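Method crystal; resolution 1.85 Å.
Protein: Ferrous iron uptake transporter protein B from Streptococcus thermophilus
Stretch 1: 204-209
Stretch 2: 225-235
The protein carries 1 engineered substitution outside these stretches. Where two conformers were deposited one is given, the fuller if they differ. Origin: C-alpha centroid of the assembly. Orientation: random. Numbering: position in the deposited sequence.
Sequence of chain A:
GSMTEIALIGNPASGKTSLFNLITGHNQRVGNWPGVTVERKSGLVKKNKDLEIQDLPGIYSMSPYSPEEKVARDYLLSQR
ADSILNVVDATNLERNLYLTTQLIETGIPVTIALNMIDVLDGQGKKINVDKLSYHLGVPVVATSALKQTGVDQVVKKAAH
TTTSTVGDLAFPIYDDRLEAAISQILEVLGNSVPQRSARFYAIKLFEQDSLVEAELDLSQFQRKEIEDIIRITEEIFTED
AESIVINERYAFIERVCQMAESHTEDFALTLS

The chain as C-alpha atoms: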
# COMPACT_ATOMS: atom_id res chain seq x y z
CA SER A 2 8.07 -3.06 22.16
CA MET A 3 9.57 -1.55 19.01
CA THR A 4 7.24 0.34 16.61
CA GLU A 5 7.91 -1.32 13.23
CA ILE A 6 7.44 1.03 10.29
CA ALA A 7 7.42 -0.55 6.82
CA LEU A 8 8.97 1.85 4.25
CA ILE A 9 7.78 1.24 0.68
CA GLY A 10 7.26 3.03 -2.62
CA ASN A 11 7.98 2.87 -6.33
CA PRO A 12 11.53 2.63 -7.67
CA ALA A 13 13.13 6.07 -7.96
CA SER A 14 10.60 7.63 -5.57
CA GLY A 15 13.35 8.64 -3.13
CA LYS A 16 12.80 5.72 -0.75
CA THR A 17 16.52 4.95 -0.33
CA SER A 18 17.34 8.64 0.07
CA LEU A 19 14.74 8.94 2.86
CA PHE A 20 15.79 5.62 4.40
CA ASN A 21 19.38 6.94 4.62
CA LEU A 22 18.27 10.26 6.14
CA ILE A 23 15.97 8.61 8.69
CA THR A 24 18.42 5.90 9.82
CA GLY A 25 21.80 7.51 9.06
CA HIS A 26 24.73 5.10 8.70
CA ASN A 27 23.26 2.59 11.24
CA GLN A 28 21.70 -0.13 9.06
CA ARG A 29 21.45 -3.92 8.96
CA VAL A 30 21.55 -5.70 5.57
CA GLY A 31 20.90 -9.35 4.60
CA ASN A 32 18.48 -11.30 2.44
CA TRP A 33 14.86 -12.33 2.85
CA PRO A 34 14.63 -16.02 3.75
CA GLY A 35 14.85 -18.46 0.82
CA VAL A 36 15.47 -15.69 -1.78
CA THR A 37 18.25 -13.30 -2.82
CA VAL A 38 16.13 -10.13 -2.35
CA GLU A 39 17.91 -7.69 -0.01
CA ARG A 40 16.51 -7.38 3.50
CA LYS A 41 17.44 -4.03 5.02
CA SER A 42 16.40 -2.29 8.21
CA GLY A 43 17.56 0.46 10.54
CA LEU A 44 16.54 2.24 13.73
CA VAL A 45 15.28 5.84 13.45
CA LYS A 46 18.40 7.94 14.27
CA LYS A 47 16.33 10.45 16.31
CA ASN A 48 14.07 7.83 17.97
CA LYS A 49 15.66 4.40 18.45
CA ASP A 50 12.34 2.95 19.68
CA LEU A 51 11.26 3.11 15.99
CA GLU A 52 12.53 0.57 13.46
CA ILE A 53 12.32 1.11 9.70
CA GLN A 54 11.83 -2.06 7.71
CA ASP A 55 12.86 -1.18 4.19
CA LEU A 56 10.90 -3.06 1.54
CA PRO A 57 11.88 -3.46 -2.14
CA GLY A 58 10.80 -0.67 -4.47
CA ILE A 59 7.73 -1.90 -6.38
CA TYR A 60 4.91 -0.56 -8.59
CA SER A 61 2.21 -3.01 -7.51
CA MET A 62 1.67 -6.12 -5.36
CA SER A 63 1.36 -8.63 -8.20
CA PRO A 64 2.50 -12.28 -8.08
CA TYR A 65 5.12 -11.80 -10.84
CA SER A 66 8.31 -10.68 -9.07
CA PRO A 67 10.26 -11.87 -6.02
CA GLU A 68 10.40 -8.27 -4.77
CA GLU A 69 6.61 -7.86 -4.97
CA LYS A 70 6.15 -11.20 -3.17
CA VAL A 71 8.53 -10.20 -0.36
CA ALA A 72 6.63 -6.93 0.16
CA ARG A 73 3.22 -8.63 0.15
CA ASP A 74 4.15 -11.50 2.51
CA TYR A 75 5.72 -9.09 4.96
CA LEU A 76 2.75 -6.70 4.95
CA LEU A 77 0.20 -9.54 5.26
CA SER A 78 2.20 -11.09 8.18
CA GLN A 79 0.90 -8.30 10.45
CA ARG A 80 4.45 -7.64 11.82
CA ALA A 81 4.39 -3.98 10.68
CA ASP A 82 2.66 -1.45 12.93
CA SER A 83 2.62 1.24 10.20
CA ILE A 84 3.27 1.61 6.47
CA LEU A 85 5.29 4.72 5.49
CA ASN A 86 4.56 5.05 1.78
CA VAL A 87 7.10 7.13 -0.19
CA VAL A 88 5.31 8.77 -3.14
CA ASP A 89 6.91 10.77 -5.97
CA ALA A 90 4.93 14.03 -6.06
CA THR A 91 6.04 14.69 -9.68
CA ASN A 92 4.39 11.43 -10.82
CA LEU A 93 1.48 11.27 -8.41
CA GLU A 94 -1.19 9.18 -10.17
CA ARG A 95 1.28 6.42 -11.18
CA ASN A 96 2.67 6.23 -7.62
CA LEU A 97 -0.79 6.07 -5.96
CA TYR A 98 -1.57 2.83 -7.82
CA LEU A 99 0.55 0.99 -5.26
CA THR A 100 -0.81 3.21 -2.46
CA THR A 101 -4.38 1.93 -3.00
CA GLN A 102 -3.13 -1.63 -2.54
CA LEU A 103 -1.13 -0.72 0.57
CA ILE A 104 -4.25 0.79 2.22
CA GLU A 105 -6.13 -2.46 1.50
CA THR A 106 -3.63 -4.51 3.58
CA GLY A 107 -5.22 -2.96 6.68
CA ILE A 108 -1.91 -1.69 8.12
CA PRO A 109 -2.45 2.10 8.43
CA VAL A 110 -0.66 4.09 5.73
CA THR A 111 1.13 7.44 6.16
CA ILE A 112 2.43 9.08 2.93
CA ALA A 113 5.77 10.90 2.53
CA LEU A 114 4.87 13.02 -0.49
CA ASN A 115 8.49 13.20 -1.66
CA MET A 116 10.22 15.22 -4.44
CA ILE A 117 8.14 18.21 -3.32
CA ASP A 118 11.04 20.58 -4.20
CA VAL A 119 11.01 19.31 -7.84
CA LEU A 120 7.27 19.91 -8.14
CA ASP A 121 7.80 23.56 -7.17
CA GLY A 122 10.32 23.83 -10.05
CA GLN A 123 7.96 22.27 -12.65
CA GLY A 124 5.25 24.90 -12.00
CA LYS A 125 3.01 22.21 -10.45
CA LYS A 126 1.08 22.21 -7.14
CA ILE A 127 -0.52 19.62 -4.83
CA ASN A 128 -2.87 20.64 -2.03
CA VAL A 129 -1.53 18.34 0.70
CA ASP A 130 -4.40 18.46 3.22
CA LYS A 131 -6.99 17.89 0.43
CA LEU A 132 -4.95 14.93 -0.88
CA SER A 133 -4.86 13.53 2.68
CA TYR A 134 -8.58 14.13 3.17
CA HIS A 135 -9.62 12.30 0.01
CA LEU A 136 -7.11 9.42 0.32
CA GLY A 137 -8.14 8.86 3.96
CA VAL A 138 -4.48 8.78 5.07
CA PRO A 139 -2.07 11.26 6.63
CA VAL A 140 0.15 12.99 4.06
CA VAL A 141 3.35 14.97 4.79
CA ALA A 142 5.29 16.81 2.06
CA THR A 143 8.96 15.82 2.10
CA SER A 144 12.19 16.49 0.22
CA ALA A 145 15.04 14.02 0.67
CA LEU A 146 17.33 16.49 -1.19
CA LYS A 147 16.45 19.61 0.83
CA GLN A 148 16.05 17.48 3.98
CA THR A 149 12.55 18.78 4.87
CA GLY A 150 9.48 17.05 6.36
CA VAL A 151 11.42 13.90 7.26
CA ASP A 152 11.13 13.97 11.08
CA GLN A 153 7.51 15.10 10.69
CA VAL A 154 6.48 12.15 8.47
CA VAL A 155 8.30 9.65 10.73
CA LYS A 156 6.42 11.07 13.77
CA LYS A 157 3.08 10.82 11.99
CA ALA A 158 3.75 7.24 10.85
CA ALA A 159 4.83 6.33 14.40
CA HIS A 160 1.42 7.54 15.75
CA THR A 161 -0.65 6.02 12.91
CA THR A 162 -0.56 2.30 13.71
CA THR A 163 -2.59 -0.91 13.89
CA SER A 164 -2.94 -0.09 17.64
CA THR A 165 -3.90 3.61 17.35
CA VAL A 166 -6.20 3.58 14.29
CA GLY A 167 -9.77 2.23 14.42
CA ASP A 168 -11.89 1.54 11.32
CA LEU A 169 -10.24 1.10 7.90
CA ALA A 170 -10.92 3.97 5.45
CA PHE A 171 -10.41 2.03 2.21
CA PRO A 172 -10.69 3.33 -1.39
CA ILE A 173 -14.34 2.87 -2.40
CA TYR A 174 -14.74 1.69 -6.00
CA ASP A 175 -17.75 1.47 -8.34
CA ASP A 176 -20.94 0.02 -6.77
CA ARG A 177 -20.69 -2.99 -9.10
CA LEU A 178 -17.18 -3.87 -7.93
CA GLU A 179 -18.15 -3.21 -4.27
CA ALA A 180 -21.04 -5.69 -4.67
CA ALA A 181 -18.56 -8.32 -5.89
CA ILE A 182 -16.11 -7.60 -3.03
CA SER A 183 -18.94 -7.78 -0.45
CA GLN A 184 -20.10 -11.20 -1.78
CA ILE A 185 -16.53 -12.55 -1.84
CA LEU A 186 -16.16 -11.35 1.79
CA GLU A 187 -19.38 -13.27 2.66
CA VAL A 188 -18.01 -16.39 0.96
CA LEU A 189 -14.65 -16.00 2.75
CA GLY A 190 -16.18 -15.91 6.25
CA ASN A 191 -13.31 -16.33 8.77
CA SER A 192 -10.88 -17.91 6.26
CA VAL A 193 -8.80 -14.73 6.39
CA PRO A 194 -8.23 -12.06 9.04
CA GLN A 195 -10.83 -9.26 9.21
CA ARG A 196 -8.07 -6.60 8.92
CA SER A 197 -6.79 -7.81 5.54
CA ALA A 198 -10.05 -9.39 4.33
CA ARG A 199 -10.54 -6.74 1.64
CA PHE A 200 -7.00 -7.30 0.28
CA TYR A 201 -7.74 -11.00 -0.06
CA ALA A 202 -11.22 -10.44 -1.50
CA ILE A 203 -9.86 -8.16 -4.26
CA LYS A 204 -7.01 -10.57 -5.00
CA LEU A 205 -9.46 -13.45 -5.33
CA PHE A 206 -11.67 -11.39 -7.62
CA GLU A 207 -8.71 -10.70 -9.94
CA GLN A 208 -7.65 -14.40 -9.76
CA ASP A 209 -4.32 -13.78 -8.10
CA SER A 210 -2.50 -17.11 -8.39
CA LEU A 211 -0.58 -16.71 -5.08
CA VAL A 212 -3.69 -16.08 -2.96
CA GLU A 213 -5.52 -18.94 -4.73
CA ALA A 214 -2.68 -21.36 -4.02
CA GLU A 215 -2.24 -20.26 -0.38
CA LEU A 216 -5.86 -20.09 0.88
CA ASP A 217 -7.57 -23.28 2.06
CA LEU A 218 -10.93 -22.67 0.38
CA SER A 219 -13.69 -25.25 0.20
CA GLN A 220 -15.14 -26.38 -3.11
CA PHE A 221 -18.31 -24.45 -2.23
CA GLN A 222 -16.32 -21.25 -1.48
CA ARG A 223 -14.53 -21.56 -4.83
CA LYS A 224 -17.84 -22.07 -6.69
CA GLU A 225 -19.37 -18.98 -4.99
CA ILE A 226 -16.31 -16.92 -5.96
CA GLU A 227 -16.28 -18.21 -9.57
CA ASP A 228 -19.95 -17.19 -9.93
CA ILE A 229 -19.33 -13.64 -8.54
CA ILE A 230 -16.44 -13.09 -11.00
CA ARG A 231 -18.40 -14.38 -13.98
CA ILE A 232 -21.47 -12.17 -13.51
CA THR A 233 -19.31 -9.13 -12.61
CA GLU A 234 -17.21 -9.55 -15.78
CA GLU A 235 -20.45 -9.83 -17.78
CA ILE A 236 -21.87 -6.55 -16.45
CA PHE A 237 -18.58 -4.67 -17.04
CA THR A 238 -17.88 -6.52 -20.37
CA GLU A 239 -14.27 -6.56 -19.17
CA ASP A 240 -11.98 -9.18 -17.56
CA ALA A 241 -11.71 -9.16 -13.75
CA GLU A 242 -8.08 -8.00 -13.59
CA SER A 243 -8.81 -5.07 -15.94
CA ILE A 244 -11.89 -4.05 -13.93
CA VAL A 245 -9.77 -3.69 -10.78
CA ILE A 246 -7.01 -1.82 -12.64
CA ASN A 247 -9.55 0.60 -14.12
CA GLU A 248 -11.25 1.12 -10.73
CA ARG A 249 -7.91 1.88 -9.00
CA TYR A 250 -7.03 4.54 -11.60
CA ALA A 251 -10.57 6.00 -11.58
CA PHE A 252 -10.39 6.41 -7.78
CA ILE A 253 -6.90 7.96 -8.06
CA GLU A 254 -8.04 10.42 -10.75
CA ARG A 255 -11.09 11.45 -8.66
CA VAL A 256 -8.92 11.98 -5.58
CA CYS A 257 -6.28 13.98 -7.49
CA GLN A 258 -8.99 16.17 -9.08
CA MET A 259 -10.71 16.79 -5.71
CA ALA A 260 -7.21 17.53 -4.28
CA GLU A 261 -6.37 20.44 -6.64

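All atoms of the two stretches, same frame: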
# COMPACT_ATOMS: atom_id res chain seq x y z
N LYS A 204 -7.92 -9.63 -4.36
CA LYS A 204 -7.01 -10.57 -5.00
C LYS A 204 -7.72 -11.79 -5.58
O LYS A 204 -7.39 -12.26 -6.66
CB LYS A 204 -5.92 -11.02 -4.03
CG LYS A 204 -4.89 -9.94 -3.76
CD LYS A 204 -3.83 -9.94 -4.82
CE LYS A 204 -3.01 -8.66 -4.82
NZ LYS A 204 -3.81 -7.51 -5.33
N LEU A 205 -8.69 -12.32 -4.84
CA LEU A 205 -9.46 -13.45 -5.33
C LEU A 205 -10.28 -13.07 -6.55
O LEU A 205 -10.38 -13.85 -7.51
CB LEU A 205 -10.38 -13.99 -4.24
CG LEU A 205 -9.61 -14.80 -3.19
CD1 LEU A 205 -10.46 -14.97 -1.94
CD2 LEU A 205 -9.16 -16.13 -3.76
N PHE A 206 -10.86 -11.87 -6.51
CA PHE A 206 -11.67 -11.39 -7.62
C PHE A 206 -10.83 -11.33 -8.91
O PHE A 206 -11.29 -11.77 -9.97
CB PHE A 206 -12.27 -10.01 -7.33
CG PHE A 206 -13.08 -9.47 -8.48
CD1 PHE A 206 -14.41 -9.85 -8.65
CD2 PHE A 206 -12.52 -8.58 -9.40
CE1 PHE A 206 -15.16 -9.35 -9.72
CE2 PHE A 206 -13.27 -8.08 -10.47
CZ PHE A 206 -14.59 -8.46 -10.64
N GLU A 207 -9.61 -10.82 -8.79
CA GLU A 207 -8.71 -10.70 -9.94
C GLU A 207 -7.90 -11.99 -10.26
O GLU A 207 -6.99 -11.97 -11.10
CB GLU A 207 -7.80 -9.49 -9.76
CG GLU A 207 -6.71 -9.69 -8.75
CD GLU A 207 -6.05 -8.40 -8.27
OE1 GLU A 207 -5.12 -8.54 -7.45
OE2 GLU A 207 -6.42 -7.29 -8.69
N GLN A 208 -8.25 -13.08 -9.59
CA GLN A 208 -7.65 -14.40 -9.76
C GLN A 208 -6.14 -14.44 -9.57
O GLN A 208 -5.41 -15.07 -10.33
CB GLN A 208 -8.06 -14.98 -11.10
CG GLN A 208 -9.54 -15.26 -11.12
CD GLN A 208 -10.12 -15.04 -12.46
OE1 GLN A 208 -10.35 -15.98 -13.20
NE2 GLN A 208 -10.35 -13.77 -12.79
N ASP A 209 -5.70 -13.76 -8.52
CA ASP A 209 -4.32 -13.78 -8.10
C ASP A 209 -3.89 -15.21 -7.77
O ASP A 209 -4.42 -15.85 -6.87
CB ASP A 209 -4.13 -12.89 -6.88
CG ASP A 209 -2.69 -12.75 -6.50
OD1 ASP A 209 -2.03 -11.83 -7.04
OD2 ASP A 209 -2.21 -13.55 -5.66
N GLU A 225 -18.76 -20.29 -5.29
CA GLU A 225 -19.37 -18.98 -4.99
C GLU A 225 -18.55 -17.85 -5.62
O GLU A 225 -19.10 -16.93 -6.23
CB GLU A 225 -19.43 -18.69 -3.49
CG GLU A 225 -20.38 -19.51 -2.65
CD GLU A 225 -20.33 -19.11 -1.19
OE1 GLU A 225 -21.20 -18.33 -0.77
OE2 GLU A 225 -19.42 -19.57 -0.47
N ILE A 226 -17.24 -17.93 -5.43
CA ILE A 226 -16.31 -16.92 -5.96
C ILE A 226 -16.29 -16.91 -7.49
O ILE A 226 -16.35 -15.85 -8.09
CB ILE A 226 -14.89 -17.10 -5.39
CG1 ILE A 226 -14.90 -16.80 -3.89
CG2 ILE A 226 -13.90 -16.19 -6.15
CD1 ILE A 226 -13.61 -17.24 -3.13
N GLU A 227 -16.21 -18.09 -8.11
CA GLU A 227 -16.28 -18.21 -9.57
C GLU A 227 -17.53 -17.52 -10.13
O GLU A 227 -17.44 -16.77 -11.11
CB GLU A 227 -16.30 -19.66 -10.01
CG GLU A 227 -16.78 -19.85 -11.45
CD GLU A 227 -15.78 -19.33 -12.47
OE1 GLU A 227 -14.61 -19.11 -12.09
OE2 GLU A 227 -16.15 -19.13 -13.66
N ASP A 228 -18.68 -17.78 -9.51
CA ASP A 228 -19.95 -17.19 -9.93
C ASP A 228 -19.91 -15.65 -9.86
O ASP A 228 -20.32 -14.97 -10.80
CB ASP A 228 -21.10 -17.68 -9.04
CG ASP A 228 -21.59 -19.09 -9.36
OD1 ASP A 228 -21.21 -19.67 -10.40
OD2 ASP A 228 -22.39 -19.61 -8.55
N ILE A 229 -19.42 -15.11 -8.75
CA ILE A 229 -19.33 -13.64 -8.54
C ILE A 229 -18.49 -12.97 -9.64
O ILE A 229 -18.86 -11.93 -10.20
CB ILE A 229 -18.75 -13.32 -7.16
CG1 ILE A 229 -19.73 -13.73 -6.05
CG2 ILE A 229 -18.42 -11.81 -7.02
CD1 ILE A 229 -19.08 -13.96 -4.70
N ILE A 230 -17.35 -13.58 -9.95
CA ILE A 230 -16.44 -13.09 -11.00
C ILE A 230 -17.11 -13.11 -12.37
O ILE A 230 -17.02 -12.13 -13.13
CB ILE A 230 -15.11 -13.87 -11.04
CG1 ILE A 230 -14.32 -13.65 -9.74
CG2 ILE A 230 -14.24 -13.45 -12.23
CD1 ILE A 230 -13.13 -14.61 -9.60
N ARG A 231 -17.80 -14.21 -12.67
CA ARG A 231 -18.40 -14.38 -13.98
C ARG A 231 -19.44 -13.30 -14.25
O ARG A 231 -19.35 -12.60 -15.27
CB ARG A 231 -19.03 -15.77 -14.15
CG ARG A 231 -19.55 -16.07 -15.56
CD ARG A 231 -20.28 -17.41 -15.65
NE ARG A 231 -21.45 -17.48 -14.76
CZ ARG A 231 -21.53 -18.16 -13.61
NH1 ARG A 231 -20.51 -18.88 -13.13
NH2 ARG A 231 -22.66 -18.12 -12.91
N ILE A 232 -20.38 -13.13 -13.32
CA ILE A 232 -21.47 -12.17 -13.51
C ILE A 232 -20.91 -10.75 -13.51
O ILE A 232 -21.39 -9.90 -14.26
CB ILE A 232 -22.66 -12.36 -12.49
CG1 ILE A 232 -23.83 -11.42 -12.82
CG2 ILE A 232 -22.21 -12.22 -11.02
CD1 ILE A 232 -24.41 -11.58 -14.26
N THR A 233 -19.90 -10.48 -12.67
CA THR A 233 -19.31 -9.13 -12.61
C THR A 233 -18.59 -8.78 -13.92
O THR A 233 -18.75 -7.67 -14.44
CB THR A 233 -18.42 -8.96 -11.37
OG1 THR A 233 -19.21 -9.28 -10.22
CG2 THR A 233 -17.90 -7.53 -11.25
N GLU A 234 -17.85 -9.73 -14.48
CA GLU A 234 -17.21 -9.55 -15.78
C GLU A 234 -18.25 -9.29 -16.87
O GLU A 234 -18.03 -8.47 -17.76
CB GLU A 234 -16.38 -10.77 -16.18
CG GLU A 234 -15.05 -10.88 -15.41
CD GLU A 234 -14.23 -12.07 -15.84
OE1 GLU A 234 -14.83 -13.10 -16.23
OE2 GLU A 234 -12.99 -11.98 -15.77
N GLU A 235 -19.38 -9.99 -16.80
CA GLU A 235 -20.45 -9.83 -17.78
C GLU A 235 -21.04 -8.43 -17.76
O GLU A 235 -21.27 -7.85 -18.83
CB GLU A 235 -21.55 -10.88 -17.57
CG GLU A 235 -21.08 -12.26 -17.98
CD GLU A 235 -22.10 -13.37 -17.70
OE1 GLU A 235 -23.25 -13.07 -17.31
OE2 GLU A 235 -21.72 -14.55 -17.89

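The end of one helix packs against another mainly through apolar side chains and backbone carbonyls of the first stretch; no hydrogen bond crosses between the stretches, and 345 Å², both sides summed, is buried. Ile230 touches Leu205, Phe206 and Gln208, its CA 6.1 Å from the CA of Phe206. Its CA-to-CB bond points sideways, but the m,t rotamer (-65°, 169°) extends CD1 to 3.4 Å from Phe206 O and 3.5 Å from Leu205 O, so a slender methyl tip fits against the backbone where the first helix ends. Leu205 O also accepts the hydrogen bond from Gln208 N (3.1 Å).

Phe206 contributes the largest covered area. With chi1 at 179° and chi2 at 83°, its CA-to-CB bond points sideways, but its ring comes nearer the second helix, bringing CD1 4.0 Å from Ile230 CG1 and CZ 3.5 Å from Thr233 CG2, which meets the ring edge. The m rotamer of Thr233 serves both its groups: CG2 lies at the ring edge, while OG1 donates to Ile229 O (2.7 Å) within its own helix, satisfying the hydroxyl in a buried site.

Leu205 and Ile226, both m,t and with CA-to-CB bonds that both point toward the other stretch, meet at CD1–CD1, 4.1 Å. At the exposed margin, Gln208, in left-handed conformation (56°/44°), has chi1 at -66° (m) and chi2 at 146°, between wells; its CA-to-CB bond is sideways, but its end comes nearer, placing Gln208 NE2 3.9 Å from Ile230 CG2.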